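Local coordinates for lipoprotein (Colwellia psychrerythraea, PDB 3O0Y) that is of unknown function but is probably a lipid-attached bacterial protein, apparently akin to metallopeptidases of the MA clan, at residues G318-I323 and G332-R337; A340-E343 and F347-E350. All coordinates share one frame; numbering follows the deposited sequence.

Contact 1: G318-I323 and G332-R337; sequences GVMNEI and GTVGER
A single amide oxygen, Asn321 OD1, receives both terminal nitrogens of Arg337: NH2 at 2.8 Å and NH1 at 2.9 Å. The oxygen lies at the end of the guanidinium and nearly in its plane, while the amide itself is turned 73° from that plane. Each bond is moderately bent, because the two N-H groups converge on one acceptor. Asparagine suits the place because its carbonyl oxygen can accept both, and arginine because NH1, NH2 and NE can each donate; with CG anti to the backbone N (chi1 179°), the amide swings off its helix toward the arginine. Arg337 NE donates to Thr333 O at 3.2 Å from above the carbonyl plane, a second grip that limits rotation of the group. Beta-branched Val334 packs beside this polar pair, its CG1 meeting Met320 CE at 3.8 Å and its CG2 resting 4.0 Å from Asn321 CB. Thr333, the N-cap, forms a capping box with Glu336: Glu336 N donates to Thr333 OG1 and Thr333 N to Glu336 OE1, both at 2.9 Å. The Asn321-Arg337 bonds and the Val334 packing join helix 302-326 to the start of helix 334-342, while Met320 also packs on Leu498 of helix 491-515.

Contact 2: A340-E343 and F347-E350; sequences ALNE and FLYE
The ring of Phe347 turns an edge to Leu341, whose carbonyl O lies near the ring plane, 3.3 Å from CD2. The slightly positive ring hydrogens suit such an oxygen, although no classical hydrogen bond joins the two segments. Farther along the same edge, Leu341 CD2 meets Phe347 CE2 at 3.8 Å, one methyl of the branched leucine reaching the ring obliquely. Phe430 forms an edge-to-face pair with this phenylalanine, and Phe492 meets it with planes about 55° apart. Shortening Phe347 to alanine is likely to leave Leu341 CD2 and the rings of Phe430 and Phe492 without their partner, opening a gap among them. Leu348 continues the contact. With CG anti to its own carbonyl carbon (chi1 -67°), it brings CD2 to 3.5 Å from Asn342 O and CD1 to 3.9 Å from Glu343 O, so that a compact apolar group rests against backbone carbonyls near the C-terminal end of helix 334-342. What results is a helix-to-loop connection in which the chain steps aside after the helix and runs on in much the same direction, with Phe347 packed against Leu341 in an aromatic group with Phe430 and Phe492.

How the contacts relate
Followed from the N terminus, the chain runs along helix 302-326, turns through a short connection and enters helix 334-342; contact 1 closes that loop, with eight residues between its segments. The same helix then ends, and contact 2 closes a tighter loop of three residues before the chain goes on to helix 353-373. The two contacts are in series, neither nested nor crossed, and their centres lie about 17 Å apart. Helix 334-342 serves both, its beginning tied to the preceding helix and its end to the following loop. Beyond them, both contacts lean on helix 491-515, much later in the chain.

Contact 1: G318-I323 and G332-R337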
loop_
_atom_site.group_PDB
_atom_site.type_symbol
_atom_site.label_atom_id
_atom_site.label_comp_id
_atom_site.label_asym_id
_atom_site.label_seq_id
_atom_site.Cartn_x
_atom_site.Cartn_y
_atom_site.Cartn_z
ATOM N N GLY A 318 5.473 -14.744 -23.751
ATOM C CA GLY A 318 6.240 -15.018 -24.965
ATOM C C GLY A 318 7.700 -14.654 -24.866
ATOM O O GLY A 318 8.579 -15.409 -25.280
ATOM N N VAL A 319 7.969 -13.556 -24.186
ATOM C CA VAL A 319 9.344 -13.168 -23.910
ATOM C C VAL A 319 10.034 -14.182 -22.994
ATOM O O VAL A 319 11.181 -14.589 -23.229
ATOM C CB VAL A 319 9.441 -11.710 -23.304
ATOM C CG1 VAL A 319 10.871 -11.415 -22.901
ATOM C CG2 VAL A 319 8.912 -10.678 -24.330
ATOM N N MET A 320 9.423 -14.464 -21.874
ATOM C CA MET A 320 9.950 -15.449 -20.924
ATOM C C MET A 320 10.208 -16.794 -21.609
ATOM O O MET A 320 11.208 -17.414 -21.358
ATOM C CB MET A 320 8.949 -15.633 -19.769
ATOM C CG MET A 320 8.847 -14.428 -18.845
ATOM S SD MET A 320 7.523 -14.565 -17.528
ATOM C CE MET A 320 8.433 -15.710 -16.402
ATOM N N ASN A 321 9.276 -17.267 -22.463
ATOM C CA ASN A 321 9.536 -18.513 -23.235
ATOM C C ASN A 321 10.857 -18.490 -23.984
ATOM O O ASN A 321 11.622 -19.479 -23.997
ATOM C CB ASN A 321 8.338 -18.829 -24.118
ATOM C CG ASN A 321 8.550 -20.071 -24.942
ATOM O OD1 ASN A 321 8.605 -21.186 -24.408
ATOM N ND2 ASN A 321 8.539 -19.900 -26.279
ATOM N N GLU A 322 11.183 -17.378 -24.641
ATOM C CA GLU A 322 12.418 -17.307 -25.376
ATOM C C GLU A 322 13.680 -17.432 -24.515
ATOM O O GLU A 322 14.650 -18.122 -24.852
ATOM C CB GLU A 322 12.558 -16.000 -26.149
ATOM C CG GLU A 322 11.549 -15.808 -27.226
ATOM C CD GLU A 322 11.564 -16.798 -28.335
ATOM O OE1 GLU A 322 12.581 -17.474 -28.576
ATOM O OE2 GLU A 322 10.528 -16.840 -29.039
ATOM N N ILE A 323 13.637 -16.765 -23.381
ATOM C CA ILE A 323 14.755 -16.829 -22.464
ATOM C C ILE A 323 14.884 -18.234 -21.906
ATOM O O ILE A 323 15.994 -18.752 -21.793
ATOM C CB ILE A 323 14.602 -15.738 -21.390
ATOM C CG1 ILE A 323 14.589 -14.343 -22.017
ATOM C CG2 ILE A 323 15.579 -15.893 -20.217
ATOM C CD1 ILE A 323 14.078 -13.273 -21.067
ATOM N N GLY A 332 6.703 -27.592 -21.501
ATOM C CA GLY A 332 5.587 -27.162 -20.658
ATOM C C GLY A 332 5.378 -25.649 -20.752
ATOM O O GLY A 332 6.096 -24.913 -21.499
ATOM N N THR A 333 4.400 -25.191 -19.987
ATOM C CA THR A 333 4.060 -23.774 -19.986
ATOM C C THR A 333 5.188 -22.992 -19.315
ATOM O O THR A 333 6.064 -23.563 -18.611
ATOM C CB THR A 333 2.786 -23.548 -19.236
ATOM O OG1 THR A 333 3.000 -23.833 -17.856
ATOM C CG2 THR A 333 1.647 -24.379 -19.845
ATOM N N VAL A 334 5.170 -21.677 -19.527
ATOM C CA VAL A 334 6.085 -20.813 -18.802
ATOM C C VAL A 334 5.936 -21.029 -17.257
ATOM O O VAL A 334 6.873 -21.138 -16.509
ATOM C CB VAL A 334 5.886 -19.341 -19.201
ATOM C CG1 VAL A 334 6.651 -18.476 -18.232
ATOM C CG2 VAL A 334 6.368 -19.095 -20.641
ATOM N N GLY A 335 4.699 -21.101 -16.777
ATOM C CA GLY A 335 4.460 -21.339 -15.408
ATOM C C GLY A 335 5.016 -22.635 -14.859
ATOM O O GLY A 335 5.629 -22.650 -13.783
ATOM N N GLU A 336 4.844 -23.709 -15.617
ATOM C CA GLU A 336 5.384 -24.985 -15.231
ATOM C C GLU A 336 6.872 -24.908 -15.102
ATOM O O GLU A 336 7.445 -25.531 -14.207
ATOM C CB GLU A 336 4.989 -26.043 -16.260
ATOM C CG GLU A 336 3.533 -26.476 -15.958
ATOM C CD GLU A 336 2.826 -27.167 -17.103
ATOM O OE1 GLU A 336 3.330 -27.215 -18.249
ATOM O OE2 GLU A 336 1.656 -27.569 -16.866
ATOM N N ARG A 337 7.486 -24.201 -16.044
ATOM C CA ARG A 337 8.942 -24.102 -16.042
ATOM C C ARG A 337 9.446 -23.300 -14.829
ATOM O O ARG A 337 10.457 -23.666 -14.179
ATOM C CB ARG A 337 9.468 -23.560 -17.382
ATOM C CG ARG A 337 9.551 -24.687 -18.420
ATOM C CD ARG A 337 9.896 -24.231 -19.794
ATOM N NE ARG A 337 8.741 -23.573 -20.410
ATOM C CZ ARG A 337 8.763 -22.854 -21.543
ATOM N NH1 ARG A 337 9.883 -22.665 -22.218
ATOM N NH2 ARG A 337 7.622 -22.300 -22.034
#

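Contact 2: A340-E343 and F347-E350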
loop_
_atom_site.group_PDB
_atom_site.type_symbol
_atom_site.label_atom_id
_atom_site.label_comp_id
_atom_site.label_asym_id
_atom_site.label_seq_id
_atom_site.Cartn_x
_atom_site.Cartn_y
_atom_site.Cartn_z
ATOM N N ALA A 340 9.320 -25.514 -11.808
ATOM C CA ALA A 340 10.436 -26.427 -11.849
ATOM C C ALA A 340 11.723 -25.733 -11.370
ATOM O O ALA A 340 12.459 -26.300 -10.565
ATOM C CB ALA A 340 10.688 -26.968 -13.325
ATOM N N LEU A 341 11.950 -24.502 -11.792
ATOM C CA LEU A 341 13.144 -23.829 -11.377
ATOM C C LEU A 341 13.101 -23.614 -9.866
ATOM O O LEU A 341 14.109 -23.646 -9.229
ATOM C CB LEU A 341 13.308 -22.486 -12.089
ATOM C CG LEU A 341 13.667 -22.535 -13.584
ATOM C CD1 LEU A 341 13.448 -21.169 -14.272
ATOM C CD2 LEU A 341 15.066 -23.070 -13.836
ATOM N N ASN A 342 11.937 -23.285 -9.310
ATOM C CA ASN A 342 11.836 -23.000 -7.883
ATOM C C ASN A 342 12.191 -24.257 -7.053
ATOM O O ASN A 342 12.479 -24.120 -5.866
ATOM C CB ASN A 342 10.435 -22.543 -7.636
ATOM C CG ASN A 342 10.250 -21.601 -6.439
ATOM O OD1 ASN A 342 10.882 -21.746 -5.375
ATOM N ND2 ASN A 342 9.229 -20.749 -6.567
ATOM N N GLU A 343 12.270 -25.447 -7.656
ATOM C CA GLU A 343 12.641 -26.659 -6.948
ATOM C C GLU A 343 14.119 -26.925 -6.945
ATOM O O GLU A 343 14.603 -27.754 -6.151
ATOM C CB GLU A 343 11.917 -27.872 -7.506
ATOM C CG GLU A 343 10.439 -27.664 -7.732
ATOM C CD GLU A 343 9.573 -27.973 -6.569
ATOM O OE1 GLU A 343 10.165 -28.104 -5.448
ATOM O OE2 GLU A 343 8.304 -28.080 -6.799
ATOM N N PHE A 347 18.701 -22.403 -6.521
ATOM C CA PHE A 347 17.772 -21.266 -6.360
ATOM C C PHE A 347 17.177 -21.166 -4.959
ATOM O O PHE A 347 16.262 -20.345 -4.736
ATOM C CB PHE A 347 16.697 -21.210 -7.434
ATOM C CG PHE A 347 17.237 -21.095 -8.830
ATOM C CD1 PHE A 347 18.138 -20.070 -9.151
ATOM C CD2 PHE A 347 16.893 -22.011 -9.829
ATOM C CE1 PHE A 347 18.648 -19.979 -10.417
ATOM C CE2 PHE A 347 17.383 -21.891 -11.091
ATOM C CZ PHE A 347 18.298 -20.907 -11.389
ATOM N N LEU A 348 17.668 -21.968 -4.020
ATOM C CA LEU A 348 17.032 -22.038 -2.667
ATOM C C LEU A 348 18.059 -21.759 -1.606
ATOM O O LEU A 348 19.144 -22.427 -1.529
ATOM C CB LEU A 348 16.442 -23.419 -2.424
ATOM C CG LEU A 348 15.266 -23.822 -3.271
ATOM C CD1 LEU A 348 15.041 -25.341 -3.095
ATOM C CD2 LEU A 348 14.065 -22.912 -2.951
ATOM N N TYR A 349 17.775 -20.782 -0.746
ATOM C CA TYR A 349 18.529 -20.623 0.456
ATOM C C TYR A 349 18.217 -21.731 1.426
ATOM O O TYR A 349 17.081 -22.267 1.452
ATOM C CB TYR A 349 18.209 -19.247 1.118
ATOM C CG TYR A 349 18.541 -18.030 0.307
ATOM C CD1 TYR A 349 19.846 -17.598 0.218
ATOM C CD2 TYR A 349 17.571 -17.372 -0.423
ATOM C CE1 TYR A 349 20.163 -16.480 -0.526
ATOM C CE2 TYR A 349 17.859 -16.219 -1.169
ATOM C CZ TYR A 349 19.177 -15.814 -1.228
ATOM O OH TYR A 349 19.516 -14.720 -1.991
ATOM N N GLU A 350 19.199 -22.063 2.241
ATOM C CA GLU A 350 19.030 -23.114 3.226
ATOM C C GLU A 350 17.978 -22.673 4.259
ATOM O O GLU A 350 17.934 -21.487 4.646
ATOM C CB GLU A 350 20.402 -23.380 3.888
ATOM C CG GLU A 350 20.368 -24.372 5.007
ATOM C CD GLU A 350 21.756 -24.629 5.629
ATOM O OE1 GLU A 350 22.351 -23.723 6.318
ATOM O OE2 GLU A 350 22.229 -25.776 5.389
#